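Local structure of membrane lipoprotein TpN32 (Treponema pallidum, 1XS5) at residues L157-F162 with I176-S181; L200-G205 with A210-V215. The protein binds L-methionine and probably serves as a periplasmic substrate-binding lipoprotein of the NlpA family. All blocks are in the same frame, centred on the assembly; numbering follows the deposited sequence. Where two conformers were deposited one is given.

In the fold
The two contacts lie on opposite sides of the chain's centre, about 31 Å apart between their centres and about 17 Å between nearest atoms, and they do not touch. Contact 1 comes first along the chain and closes before contact 2 opens. It belongs to the lobe built on the five-stranded sheet, where the short helix 158-161 and Phe162 meet the turn that follows helix 172-177. Contact 2 belongs to the lobe built on the six-stranded sheet, where helix 210-219 packs on strand 198-203. The touching side chains of each contact pack within one lobe, although segment 176-181 also reaches Glu236 and Val237, beside strand 238-239. The bound methionine sits about 12 Å from the Pro159 side chain and about 13 Å from that of Leu200.

Contact 1 of 2, residues L157-F162 with I176-S181; sequences LLPRVF and IMAGLS
Leu180 approaches one face of the Phe162 ring, with CD1 lying over the ring and CD2 nearest its CE2 atom. Leu180 CD2 comes to 4.3 Å from Phe162 CE2, a loose apolar contact between a flat ring and a branched tip. Phe162 gets there with its CG anti to the backbone N (chi1 -176°), which carries the ring away from the short helix 158-161 and toward the other segment. One face of the Arg160 guanidinium is covered by Leu157 CD2 of the same segment, 3.6 Å above its plane and over its centre. Besides the ring, the segments meet at Pro159 and Ala178, where Pro159 CB and Ala178 CB stand 3.8 Å apart. This is also where the backbones come nearest, at 6.4 Å from Pro159 CA to Ala178 CA. No hydrogen bond crosses, and only 139 Å² is buried, so the join is small and apolar. Gly179, with positive phi, is the C-prime residue of a Schellman motif that ends helix 172-177; the chain turns there and brings Leu180 round to face Phe162. Just beyond, Ser181 OG is hydrogen-bonded to Glu236. Phe162 and Leu180 both rest on Ile170 of strand 167-170 and on Tyr88 of strand 86-88, while Leu158 packs on Ala105 of strand 103-107, all in the five-stranded sheet. The short helix 158-161 and Phe162 after it thus meet the turn that leaves helix 172-177, over strands 167-170 and 86-88.

Contact 2 of 2, residues L200-G205 with A210-V215; sequences LVVKRG and ARVQAV
Val202 and Val212 meet at a slant, methyl against methyl, with Val202 CG1 3.7 Å from Val212 CG1. The same Val202 methyl also reaches the other branch of its partner, CG2 of Val212, at 4.0 Å, and so settles against the fork of that valine. Val212 holds CG1 anti to its own nitrogen (chi1 171°), while Val202 has CG1 anti to its carbonyl carbon (chi1 -59°); these rotations turn the two branches to face each other. Val215, about one helical turn beyond Val212, is crossed by Leu200 at about a right angle. Leu200 CD2 touches Val215 CG1 at 4.0 Å and lies equally far from the backbone O of Val212, so one leucine methyl bridges both valines of the helix face. Leu200 and Val202, two residues apart, point to the same side of the strand, whereas Val201 between them points away and touches Gln58 of the methionine pocket. Strand and helix run almost antiparallel, at 170°, with their axes 10.1 Å apart. All four touching residues are buried, and no hydrogen bond joins the segments. At the start of the helix Asp209 OD1 accepts from Val212 N and forms a salt bridge with Arg211, which also pairs with Glu3. Val215 continues the apolar layer onto Leu32 of strand 30-36. Strand 198-203 runs antiparallel to both its neighbours, 54-59 and 74-82, in a sheet of order 2-1-3-5-4-6. A returning strand inserted in this way, followed by a helix folded back over the sheet, is characteristic of a lobe of the type II periplasmic binding protein fold.

Contact 1 of 2, residues L157-F162 with I176-S181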
loop_
_atom_site.group_PDB
_atom_site.type_symbol
_atom_site.label_atom_id
_atom_site.label_comp_id
_atom_site.label_asym_id
_atom_site.label_seq_id
_atom_site.Cartn_x
_atom_site.Cartn_y
_atom_site.Cartn_z
ATOM N N LEU A 157 4.946 9.339 7.402
ATOM C CA LEU A 157 5.898 9.826 8.389
ATOM C C LEU A 157 6.588 8.730 9.175
ATOM O O LEU A 157 7.415 9.004 10.023
ATOM C CB LEU A 157 5.176 10.743 9.405
ATOM C CG LEU A 157 4.417 11.933 8.796
ATOM C CD1 LEU A 157 3.774 12.820 9.893
ATOM C CD2 LEU A 157 5.423 12.748 7.992
ATOM N N LEU A 158 6.233 7.489 8.894
ATOM C CA LEU A 158 6.805 6.375 9.630
ATOM C C LEU A 158 8.318 6.329 9.469
ATOM O O LEU A 158 9.026 6.130 10.474
ATOM C CB LEU A 158 6.087 5.085 9.198
ATOM C CG LEU A 158 4.694 4.907 9.856
ATOM C CD1 LEU A 158 3.866 3.874 9.086
ATOM C CD2 LEU A 158 4.918 4.395 11.288
ATOM N N PRO A 159 8.847 6.559 8.233
ATOM C CA PRO A 159 10.295 6.539 8.002
ATOM C C PRO A 159 10.915 7.731 8.759
ATOM O O PRO A 159 12.050 7.656 9.186
ATOM C CB PRO A 159 10.429 6.753 6.488
ATOM C CG PRO A 159 9.188 6.116 5.945
ATOM C CD PRO A 159 8.125 6.583 6.939
ATOM N N ARG A 160 10.156 8.820 8.932
ATOM C CA ARG A 160 10.719 9.959 9.640
ATOM C C ARG A 160 10.888 9.758 11.159
ATOM O O ARG A 160 11.761 10.364 11.760
ATOM C CB ARG A 160 9.873 11.204 9.380
ATOM C CG ARG A 160 10.713 12.423 9.253
ATOM C CD ARG A 160 9.923 13.479 8.556
ATOM N NE ARG A 160 9.383 12.951 7.304
ATOM C CZ ARG A 160 8.603 13.665 6.497
ATOM N NH1 ARG A 160 8.297 14.913 6.839
ATOM N NH2 ARG A 160 8.135 13.147 5.362
ATOM N N VAL A 161 10.051 8.939 11.783
ATOM C CA VAL A 161 10.166 8.714 13.214
ATOM C C VAL A 161 10.920 7.416 13.478
ATOM O O VAL A 161 11.143 7.048 14.630
ATOM C CB VAL A 161 8.782 8.573 13.894
ATOM C CG1 VAL A 161 7.888 9.798 13.620
ATOM C CG2 VAL A 161 8.116 7.332 13.417
ATOM N N PHE A 162 11.306 6.724 12.405
ATOM C CA PHE A 162 11.978 5.426 12.514
ATOM C C PHE A 162 13.200 5.421 13.417
ATOM O O PHE A 162 13.386 4.515 14.241
ATOM C CB PHE A 162 12.326 4.917 11.104
ATOM C CG PHE A 162 12.931 3.551 11.079
ATOM C CD1 PHE A 162 12.251 2.449 11.614
ATOM C CD2 PHE A 162 14.181 3.354 10.509
ATOM C CE1 PHE A 162 12.836 1.143 11.561
ATOM C CE2 PHE A 162 14.778 2.056 10.445
ATOM C CZ PHE A 162 14.106 0.964 10.965
ATOM N N ILE A 176 10.650 1.363 0.861
ATOM C CA ILE A 176 11.548 1.360 -0.292
ATOM C C ILE A 176 12.093 2.765 -0.564
ATOM O O ILE A 176 13.278 2.963 -0.866
ATOM C CB ILE A 176 10.801 0.813 -1.532
ATOM C CG1 ILE A 176 10.531 -0.693 -1.358
ATOM C CG2 ILE A 176 11.607 1.080 -2.768
ATOM C CD1 ILE A 176 9.390 -1.122 -2.325
ATOM N N MET A 177 11.233 3.766 -0.423
ATOM C CA MET A 177 11.685 5.131 -0.611
ATOM C C MET A 177 12.728 5.571 0.424
ATOM O O MET A 177 13.491 6.511 0.156
ATOM C CB MET A 177 10.502 6.109 -0.533
ATOM C CG MET A 177 9.627 6.060 -1.771
ATOM S SD MET A 177 8.017 6.906 -1.412
ATOM C CE MET A 177 8.540 8.330 -0.452
ATOM N N ALA A 178 12.725 4.931 1.599
ATOM C CA ALA A 178 13.661 5.234 2.684
ATOM C C ALA A 178 14.856 4.213 2.757
ATOM O O ALA A 178 15.602 4.148 3.743
ATOM C CB ALA A 178 12.894 5.274 4.029
ATOM N N GLY A 179 14.999 3.419 1.704
ATOM C CA GLY A 179 16.074 2.455 1.615
ATOM C C GLY A 179 15.893 1.158 2.407
ATOM O O GLY A 179 16.874 0.441 2.652
ATOM N N LEU A 180 14.660 0.824 2.780
ATOM C CA LEU A 180 14.393 -0.411 3.554
ATOM C C LEU A 180 13.724 -1.460 2.695
ATOM O O LEU A 180 12.706 -1.183 2.037
ATOM C CB LEU A 180 13.453 -0.090 4.721
ATOM C CG LEU A 180 13.995 0.931 5.712
ATOM C CD1 LEU A 180 12.843 1.404 6.635
ATOM C CD2 LEU A 180 15.136 0.310 6.550
ATOM N N SER A 181 14.234 -2.690 2.780
ATOM C CA SER A 181 13.697 -3.821 1.990
ATOM C C SER A 181 13.043 -4.810 2.960
ATOM O O SER A 181 13.661 -5.218 3.957
ATOM C CB SER A 181 14.861 -4.531 1.259
ATOM O OG SER A 181 14.498 -5.856 0.881
#

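Contact 2 of 2, residues L200-G205 with A210-V215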
loop_
_atom_site.group_PDB
_atom_site.type_symbol
_atom_site.label_atom_id
_atom_site.label_comp_id
_atom_site.label_asym_id
_atom_site.label_seq_id
_atom_site.Cartn_x
_atom_site.Cartn_y
_atom_site.Cartn_z
ATOM N N LEU A 200 -5.781 -0.925 -9.604
ATOM C CA LEU A 200 -6.042 0.243 -10.440
ATOM C C LEU A 200 -7.513 0.526 -10.103
ATOM O O LEU A 200 -8.348 -0.358 -10.221
ATOM C CB LEU A 200 -5.871 -0.130 -11.909
ATOM C CG LEU A 200 -6.159 1.044 -12.849
ATOM C CD1 LEU A 200 -5.181 2.212 -12.487
ATOM C CD2 LEU A 200 -6.004 0.586 -14.329
ATOM N N VAL A 201 -7.849 1.758 -9.725
ATOM C CA VAL A 201 -9.209 2.084 -9.282
ATOM C C VAL A 201 -9.913 3.144 -10.097
ATOM O O VAL A 201 -9.279 4.123 -10.534
ATOM C CB VAL A 201 -9.154 2.527 -7.772
ATOM C CG1 VAL A 201 -10.460 3.193 -7.306
ATOM C CG2 VAL A 201 -8.833 1.275 -6.912
ATOM N N VAL A 202 -11.212 2.933 -10.341
ATOM C CA VAL A 202 -12.017 3.934 -11.061
ATOM C C VAL A 202 -13.384 4.075 -10.410
ATOM O O VAL A 202 -13.732 3.345 -9.461
ATOM C CB VAL A 202 -12.217 3.570 -12.569
ATOM C CG1 VAL A 202 -10.859 3.458 -13.269
ATOM C CG2 VAL A 202 -13.017 2.242 -12.687
ATOM N N LYS A 203 -14.167 5.041 -10.885
ATOM C CA LYS A 203 -15.496 5.208 -10.345
ATOM C C LYS A 203 -16.372 4.105 -10.949
ATOM O O LYS A 203 -16.161 3.718 -12.084
ATOM C CB LYS A 203 -16.039 6.569 -10.730
ATOM C CG LYS A 203 -17.437 6.784 -10.263
ATOM C CD LYS A 203 -18.040 7.860 -11.125
ATOM C CE LYS A 203 -17.656 9.194 -10.564
ATOM N NZ LYS A 203 -18.478 9.306 -9.332
ATOM N N ARG A 204 -17.326 3.576 -10.188
ATOM C CA ARG A 204 -18.194 2.518 -10.718
ATOM C C ARG A 204 -18.873 3.127 -11.947
ATOM O O ARG A 204 -19.376 4.257 -11.896
ATOM C CB ARG A 204 -19.270 2.110 -9.700
ATOM C CG ARG A 204 -20.127 0.945 -10.145
ATOM C CD ARG A 204 -21.178 0.629 -9.090
ATOM N NE ARG A 204 -20.624 0.021 -7.878
ATOM C CZ ARG A 204 -20.070 -1.194 -7.820
ATOM N NH1 ARG A 204 -19.980 -1.950 -8.912
ATOM N NH2 ARG A 204 -19.627 -1.675 -6.654
ATOM N N GLY A 205 -18.850 2.389 -13.048
ATOM C CA GLY A 205 -19.461 2.883 -14.257
ATOM C C GLY A 205 -18.392 3.111 -15.302
ATOM O O GLY A 205 -18.716 3.222 -16.491
ATOM N N ALA A 210 -12.432 1.971 -22.343
ATOM C CA ALA A 210 -11.362 1.351 -23.113
ATOM C C ALA A 210 -9.970 1.848 -22.757
ATOM O O ALA A 210 -8.991 1.106 -22.899
ATOM C CB ALA A 210 -11.622 1.558 -24.615
ATOM N N ARG A 211 -9.869 3.103 -22.310
ATOM C CA ARG A 211 -8.561 3.646 -21.936
ATOM C C ARG A 211 -8.119 3.014 -20.607
ATOM O O ARG A 211 -6.941 2.707 -20.404
ATOM C CB ARG A 211 -8.628 5.176 -21.756
ATOM C CG ARG A 211 -8.623 6.005 -23.055
ATOM C CD ARG A 211 -10.013 6.256 -23.568
ATOM N NE ARG A 211 -10.915 6.749 -22.534
ATOM C CZ ARG A 211 -11.193 8.025 -22.317
ATOM N NH1 ARG A 211 -10.640 8.965 -23.067
ATOM N NH2 ARG A 211 -12.023 8.364 -21.344
ATOM N N VAL A 212 -9.081 2.857 -19.705
ATOM C CA VAL A 212 -8.823 2.255 -18.388
ATOM C C VAL A 212 -8.351 0.827 -18.653
ATOM O O VAL A 212 -7.304 0.405 -18.150
ATOM C CB VAL A 212 -10.110 2.252 -17.540
ATOM C CG1 VAL A 212 -9.941 1.439 -16.255
ATOM C CG2 VAL A 212 -10.489 3.690 -17.202
ATOM N N GLN A 213 -9.104 0.079 -19.464
ATOM C CA GLN A 213 -8.685 -1.294 -19.749
ATOM C C GLN A 213 -7.284 -1.352 -20.354
ATOM O O GLN A 213 -6.545 -2.283 -20.065
ATOM C CB GLN A 213 -9.698 -2.029 -20.658
ATOM C CG GLN A 213 -10.972 -2.371 -19.928
ATOM C CD GLN A 213 -10.709 -3.306 -18.763
ATOM O OE1 GLN A 213 -9.961 -4.284 -18.916
ATOM N NE2 GLN A 213 -11.328 -3.019 -17.587
ATOM N N ALA A 214 -6.888 -0.374 -21.172
ATOM C CA ALA A 214 -5.534 -0.407 -21.762
ATOM C C ALA A 214 -4.435 -0.147 -20.740
ATOM O O ALA A 214 -3.288 -0.659 -20.822
ATOM C CB ALA A 214 -5.414 0.627 -22.921
ATOM N N VAL A 215 -4.756 0.712 -19.787
ATOM C CA VAL A 215 -3.776 1.022 -18.766
ATOM C C VAL A 215 -3.618 -0.232 -17.927
ATOM O O VAL A 215 -2.503 -0.628 -17.627
ATOM C CB VAL A 215 -4.237 2.219 -17.929
ATOM C CG1 VAL A 215 -3.342 2.391 -16.667
ATOM C CG2 VAL A 215 -4.133 3.472 -18.827
#